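Local coordinates for protein putative nucleotide sugar epimerase/ dehydratase (Bordetella bronchiseptica, PDB 2Q1S) that binds NADH in a Rossmann fold and probably acts as a nucleotide-sugar epimerase or dehydratase in the biosynthesis of lipopolysaccharide O-antigen, at residues Ile217-Trp231 with Ile361-Tyr375. Sequence-based numbering, arbitrary orientation.
Sequences ILGAGRWRGTPATVW and IEQIMRKHDSALATY
H368, from the joint between helices 358-366 and 369-374, pushes its imidazole into a hollow of the looped segment 217-231. H368 NE2 donates to G219 O at 2.7 Å, with that oxygen only 2° out of the ring plane; T229 CG2 over one face, offset toward the rim, and K367 CG over the centre of the other limit the ring's rotation. K367 extends to G221, its NZ donating to G221 O at 2.9 Å from above the carbonyl plane while also forming a salt bridge with E70. A second bump from the same side follows: A371 CB sits over the six-membered ring of W223, 3.4 Å from its centroid and 13° off the normal, a CH-pi contact. W223 reaches it with CG anti to the backbone N, and its opposite face is backed by the amides of G225 and T226. This packing fastens the C-terminal helices to the long loop after strand 203-212 of the Rossmann-type sheet; the same loop brings the A220 side chain to about 6 Å from the bound NADH. At one end, P227 CD presses over the Y375 ring, 3.5 Å from its centroid, and L372 CD2 fits against P227 CB at 3.7 Å. Towards the other end, M365 bends at chi3 (77°), bringing CE to 3.6 Å from W231 CH2, while I364 CG2 nestles against I217 CG2 and the G219 carbonyl.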
loop_
_atom_site.group_PDB
_atom_site.type_symbol
_atom_site.label_atom_id
_atom_site.label_comp_id
_atom_site.label_asym_id
_atom_site.label_seq_id
_atom_site.Cartn_x
_atom_site.Cartn_y
_atom_site.Cartn_z
ATOM N N ILE A 217 6.895 14.148 23.641
ATOM C CA ILE A 217 8.228 14.430 24.175
ATOM C C ILE A 217 9.209 14.573 23.016
ATOM O O ILE A 217 9.441 13.609 22.283
ATOM C CB ILE A 217 8.694 13.280 25.106
ATOM C CG1 ILE A 217 7.730 13.117 26.290
ATOM C CG2 ILE A 217 10.182 13.497 25.552
ATOM C CD1 ILE A 217 7.863 11.782 27.108
ATOM N N LEU A 218 9.821 15.750 22.880
ATOM C CA LEU A 218 10.875 15.919 21.869
ATOM C C LEU A 218 11.947 14.858 22.087
ATOM O O LEU A 218 12.350 14.621 23.222
ATOM C CB LEU A 218 11.493 17.324 21.945
ATOM C CG LEU A 218 10.530 18.504 21.707
ATOM C CD1 LEU A 218 11.252 19.826 21.944
ATOM C CD2 LEU A 218 9.916 18.513 20.303
ATOM N N GLY A 219 12.365 14.177 21.002
ATOM C CA GLY A 219 13.455 13.188 21.130
ATOM C C GLY A 219 12.970 11.815 21.599
ATOM O O GLY A 219 13.787 10.920 21.797
ATOM N N ALA A 220 11.669 11.633 21.796
ATOM C CA ALA A 220 11.166 10.334 22.251
ATOM C C ALA A 220 11.616 9.185 21.334
ATOM O O ALA A 220 11.541 9.287 20.108
ATOM C CB ALA A 220 9.655 10.354 22.403
ATOM N N GLY A 221 12.098 8.102 21.939
ATOM C CA GLY A 221 12.428 6.866 21.211
ATOM C C GLY A 221 13.812 6.850 20.601
ATOM O O GLY A 221 14.697 7.579 21.044
ATOM N N ARG A 222 13.995 6.021 19.576
ATOM C CA ARG A 222 15.299 5.817 18.935
ATOM C C ARG A 222 15.536 6.876 17.871
ATOM O O ARG A 222 14.563 7.451 17.372
ATOM C CB ARG A 222 15.347 4.429 18.294
ATOM C CG ARG A 222 14.859 3.361 19.245
ATOM C CD ARG A 222 15.009 1.939 18.724
ATOM N NE ARG A 222 13.834 1.207 19.183
ATOM C CZ ARG A 222 13.295 0.155 18.581
ATOM N NH1 ARG A 222 13.851 -0.359 17.485
ATOM N NH2 ARG A 222 12.203 -0.387 19.095
ATOM N N TRP A 223 16.804 7.133 17.531
ATOM C CA TRP A 223 17.152 7.955 16.380
ATOM C C TRP A 223 16.542 7.354 15.100
ATOM O O TRP A 223 16.827 6.221 14.738
ATOM C CB TRP A 223 18.671 8.004 16.214
ATOM C CG TRP A 223 19.103 8.815 15.067
ATOM C CD1 TRP A 223 19.655 8.364 13.884
ATOM C CD2 TRP A 223 19.052 10.244 14.972
ATOM N NE1 TRP A 223 19.965 9.436 13.073
ATOM C CE2 TRP A 223 19.629 10.602 13.723
ATOM C CE3 TRP A 223 18.610 11.260 15.832
ATOM C CZ2 TRP A 223 19.729 11.937 13.301
ATOM C CZ3 TRP A 223 18.726 12.593 15.422
ATOM C CH2 TRP A 223 19.270 12.918 14.161
ATOM N N ARG A 224 15.704 8.115 14.413
ATOM C CA ARG A 224 15.086 7.593 13.209
ATOM C C ARG A 224 15.654 8.262 11.945
ATOM O O ARG A 224 14.985 8.278 10.887
ATOM C CB ARG A 224 13.549 7.665 13.325
ATOM C CG ARG A 224 13.063 6.736 14.438
ATOM C CD ARG A 224 11.588 6.827 14.733
ATOM N NE ARG A 224 11.083 8.182 14.968
ATOM C CZ ARG A 224 11.177 8.878 16.091
ATOM N NH1 ARG A 224 11.868 8.396 17.118
ATOM N NH2 ARG A 224 10.611 10.079 16.158
ATOM N N GLY A 225 16.876 8.783 12.037
ATOM C CA GLY A 225 17.552 9.199 10.830
ATOM C C GLY A 225 17.820 10.680 10.653
ATOM O O GLY A 225 18.797 11.057 10.023
ATOM N N THR A 226 16.913 11.519 11.163
ATOM C CA THR A 226 16.961 12.953 10.892
ATOM C C THR A 226 16.664 13.758 12.160
ATOM O O THR A 226 16.147 13.210 13.152
ATOM C CB THR A 226 15.944 13.367 9.789
ATOM O OG1 THR A 226 14.660 13.561 10.381
ATOM C CG2 THR A 226 15.839 12.303 8.657
ATOM N N PRO A 227 16.956 15.067 12.128
ATOM C CA PRO A 227 16.682 15.905 13.289
ATOM C C PRO A 227 15.222 15.969 13.741
ATOM O O PRO A 227 14.978 16.365 14.882
ATOM C CB PRO A 227 17.180 17.285 12.851
ATOM C CG PRO A 227 18.214 16.996 11.789
ATOM C CD PRO A 227 17.674 15.828 11.077
ATOM N N ALA A 228 14.292 15.580 12.879
ATOM C CA ALA A 228 12.896 15.519 13.260
ATOM C C ALA A 228 12.593 14.503 14.357
ATOM O O ALA A 228 11.527 14.578 14.958
ATOM C CB ALA A 228 12.039 15.250 12.065
ATOM N N THR A 229 13.535 13.599 14.634
ATOM C CA THR A 229 13.434 12.711 15.790
ATOM C C THR A 229 13.388 13.569 17.063
ATOM O O THR A 229 12.623 13.304 17.997
ATOM C CB THR A 229 14.633 11.738 15.873
ATOM O OG1 THR A 229 14.502 10.708 14.880
ATOM C CG2 THR A 229 14.733 11.069 17.264
ATOM N N VAL A 230 14.209 14.613 17.073
ATOM C CA VAL A 230 14.192 15.574 18.193
ATOM C C VAL A 230 13.037 16.578 18.018
ATOM O O VAL A 230 12.102 16.590 18.811
ATOM C CB VAL A 230 15.539 16.271 18.362
ATOM C CG1 VAL A 230 15.425 17.310 19.481
ATOM C CG2 VAL A 230 16.608 15.237 18.735
ATOM N N TRP A 231 13.097 17.355 16.934
ATOM C CA TRP A 231 12.147 18.417 16.623
ATOM C C TRP A 231 10.951 17.828 15.903
ATOM O O TRP A 231 10.782 17.986 14.695
ATOM C CB TRP A 231 12.857 19.499 15.783
ATOM C CG TRP A 231 14.182 19.912 16.399
ATOM C CD1 TRP A 231 15.446 19.682 15.912
ATOM C CD2 TRP A 231 14.355 20.546 17.672
ATOM N NE1 TRP A 231 16.399 20.187 16.798
ATOM C CE2 TRP A 231 15.754 20.730 17.879
ATOM C CE3 TRP A 231 13.460 21.025 18.640
ATOM C CZ2 TRP A 231 16.264 21.341 19.032
ATOM C CZ3 TRP A 231 13.965 21.628 19.784
ATOM C CH2 TRP A 231 15.359 21.785 19.967
ATOM N N ILE A 361 12.449 15.938 29.843
ATOM C CA ILE A 361 12.435 16.094 28.383
ATOM C C ILE A 361 13.834 16.408 27.857
ATOM O O ILE A 361 14.259 15.842 26.840
ATOM C CB ILE A 361 11.420 17.163 27.922
ATOM C CG1 ILE A 361 9.994 16.731 28.293
ATOM C CG2 ILE A 361 11.520 17.394 26.411
ATOM C CD1 ILE A 361 8.943 17.819 28.136
ATOM N N GLU A 362 14.549 17.286 28.564
ATOM C CA GLU A 362 15.911 17.629 28.176
ATOM C C GLU A 362 16.845 16.422 28.144
ATOM O O GLU A 362 17.660 16.296 27.227
ATOM C CB GLU A 362 16.453 18.782 29.034
ATOM C CG GLU A 362 16.130 20.093 28.349
ATOM C CD GLU A 362 16.323 21.308 29.206
ATOM O OE1 GLU A 362 16.377 21.195 30.462
ATOM O OE2 GLU A 362 16.401 22.398 28.595
ATOM N N GLN A 363 16.701 15.531 29.119
ATOM C CA GLN A 363 17.523 14.320 29.205
ATOM C C GLN A 363 17.219 13.367 28.040
ATOM O O GLN A 363 18.123 12.726 27.488
ATOM C CB GLN A 363 17.280 13.604 30.535
ATOM C CG GLN A 363 18.357 12.588 30.922
ATOM N N ILE A 364 15.942 13.281 27.675
ATOM C CA ILE A 364 15.523 12.463 26.541
ATOM C C ILE A 364 16.108 13.002 25.226
ATOM O O ILE A 364 16.707 12.244 24.454
ATOM C CB ILE A 364 13.984 12.335 26.538
ATOM C CG1 ILE A 364 13.576 11.469 27.744
ATOM C CG2 ILE A 364 13.470 11.779 25.203
ATOM C CD1 ILE A 364 12.122 11.540 28.157
ATOM N N MET A 365 15.963 14.312 25.004
ATOM C CA MET A 365 16.521 14.996 23.823
ATOM C C MET A 365 18.018 14.802 23.685
ATOM O O MET A 365 18.516 14.619 22.579
ATOM C CB MET A 365 16.235 16.496 23.876
ATOM C CG MET A 365 14.751 16.849 23.759
ATOM S SD MET A 365 14.468 18.591 24.213
ATOM C CE MET A 365 15.022 19.458 22.741
ATOM N N ARG A 366 18.730 14.842 24.807
ATOM C CA ARG A 366 20.194 14.778 24.789
ATOM C C ARG A 366 20.742 13.430 24.332
ATOM O O ARG A 366 21.910 13.320 23.960
ATOM C CB ARG A 366 20.750 15.153 26.161
ATOM C CG ARG A 366 20.877 16.661 26.368
ATOM N N LYS A 367 19.894 12.400 24.314
ATOM C CA LYS A 367 20.397 11.103 23.898
ATOM C C LYS A 367 20.787 11.146 22.416
ATOM O O LYS A 367 21.569 10.320 21.957
ATOM C CB LYS A 367 19.414 9.977 24.222
ATOM C CG LYS A 367 18.283 9.856 23.277
ATOM C CD LYS A 367 17.445 8.612 23.564
ATOM C CE LYS A 367 16.007 8.975 23.785
ATOM N NZ LYS A 367 15.151 7.752 23.864
ATOM N N HIS A 368 20.227 12.118 21.689
ATOM C CA HIS A 368 20.464 12.285 20.260
ATOM C C HIS A 368 21.509 13.346 19.892
ATOM O O HIS A 368 21.692 13.635 18.712
ATOM C CB HIS A 368 19.154 12.607 19.533
ATOM C CG HIS A 368 18.036 11.664 19.855
ATOM N ND1 HIS A 368 18.025 10.345 19.445
ATOM C CD2 HIS A 368 16.870 11.860 20.517
ATOM C CE1 HIS A 368 16.906 9.768 19.855
ATOM N NE2 HIS A 368 16.200 10.662 20.529
ATOM N N ASP A 369 22.224 13.896 20.877
ATOM C CA ASP A 369 23.202 14.957 20.604
ATOM C C ASP A 369 24.219 14.581 19.514
ATOM O O ASP A 369 24.441 15.350 18.572
ATOM C CB ASP A 369 23.938 15.349 21.882
ATOM C CG ASP A 369 23.173 16.346 22.739
ATOM O OD1 ASP A 369 22.134 16.894 22.307
ATOM O OD2 ASP A 369 23.652 16.592 23.873
ATOM N N SER A 370 24.801 13.391 19.641
ATOM C CA SER A 370 25.811 12.891 18.707
ATOM C C SER A 370 25.265 12.684 17.286
ATOM O O SER A 370 25.905 13.066 16.306
ATOM C CB SER A 370 26.410 11.592 19.252
ATOM O OG SER A 370 27.222 10.947 18.285
ATOM N N ALA A 371 24.080 12.082 17.189
ATOM C CA ALA A 371 23.401 11.857 15.921
ATOM C C ALA A 371 23.095 13.203 15.263
ATOM O O ALA A 371 23.360 13.383 14.064
ATOM C CB ALA A 371 22.122 11.055 16.135
ATOM N N LEU A 372 22.555 14.130 16.058
ATOM C CA LEU A 372 22.295 15.511 15.613
ATOM C C LEU A 372 23.525 16.212 15.059
ATOM O O LEU A 372 23.424 16.963 14.089
ATOM C CB LEU A 372 21.743 16.362 16.759
ATOM C CG LEU A 372 20.241 16.496 17.047
ATOM C CD1 LEU A 372 20.004 17.790 17.840
ATOM C CD2 LEU A 372 19.360 16.489 15.776
ATOM N N ALA A 373 24.672 15.978 15.697
ATOM C CA ALA A 373 25.936 16.603 15.293
ATOM C C ALA A 373 26.451 16.038 13.962
ATOM O O ALA A 373 26.921 16.788 13.100
ATOM C CB ALA A 373 26.994 16.451 16.387
ATOM N N THR A 374 26.327 14.719 13.802
ATOM C CA THR A 374 26.750 14.010 12.586
ATOM C C THR A 374 25.843 14.283 11.364
ATOM O O THR A 374 26.297 14.205 10.220
ATOM C CB THR A 374 26.821 12.482 12.854
ATOM O OG1 THR A 374 27.708 12.235 13.957
ATOM C CG2 THR A 374 27.338 11.719 11.629
ATOM N N TYR A 375 24.576 14.609 11.608
ATOM C CA TYR A 375 23.585 14.691 10.516
ATOM C C TYR A 375 23.965 15.619 9.346
ATOM O O TYR A 375 23.999 16.845 9.494
ATOM C CB TYR A 375 22.176 15.044 11.030
ATOM C CG TYR A 375 21.130 15.008 9.922
ATOM C CD1 TYR A 375 20.660 13.782 9.415
ATOM C CD2 TYR A 375 20.635 16.182 9.359
ATOM C CE1 TYR A 375 19.730 13.732 8.387
ATOM C CE2 TYR A 375 19.689 16.139 8.330
ATOM C CZ TYR A 375 19.244 14.906 7.849
ATOM O OH TYR A 375 18.311 14.851 6.839
#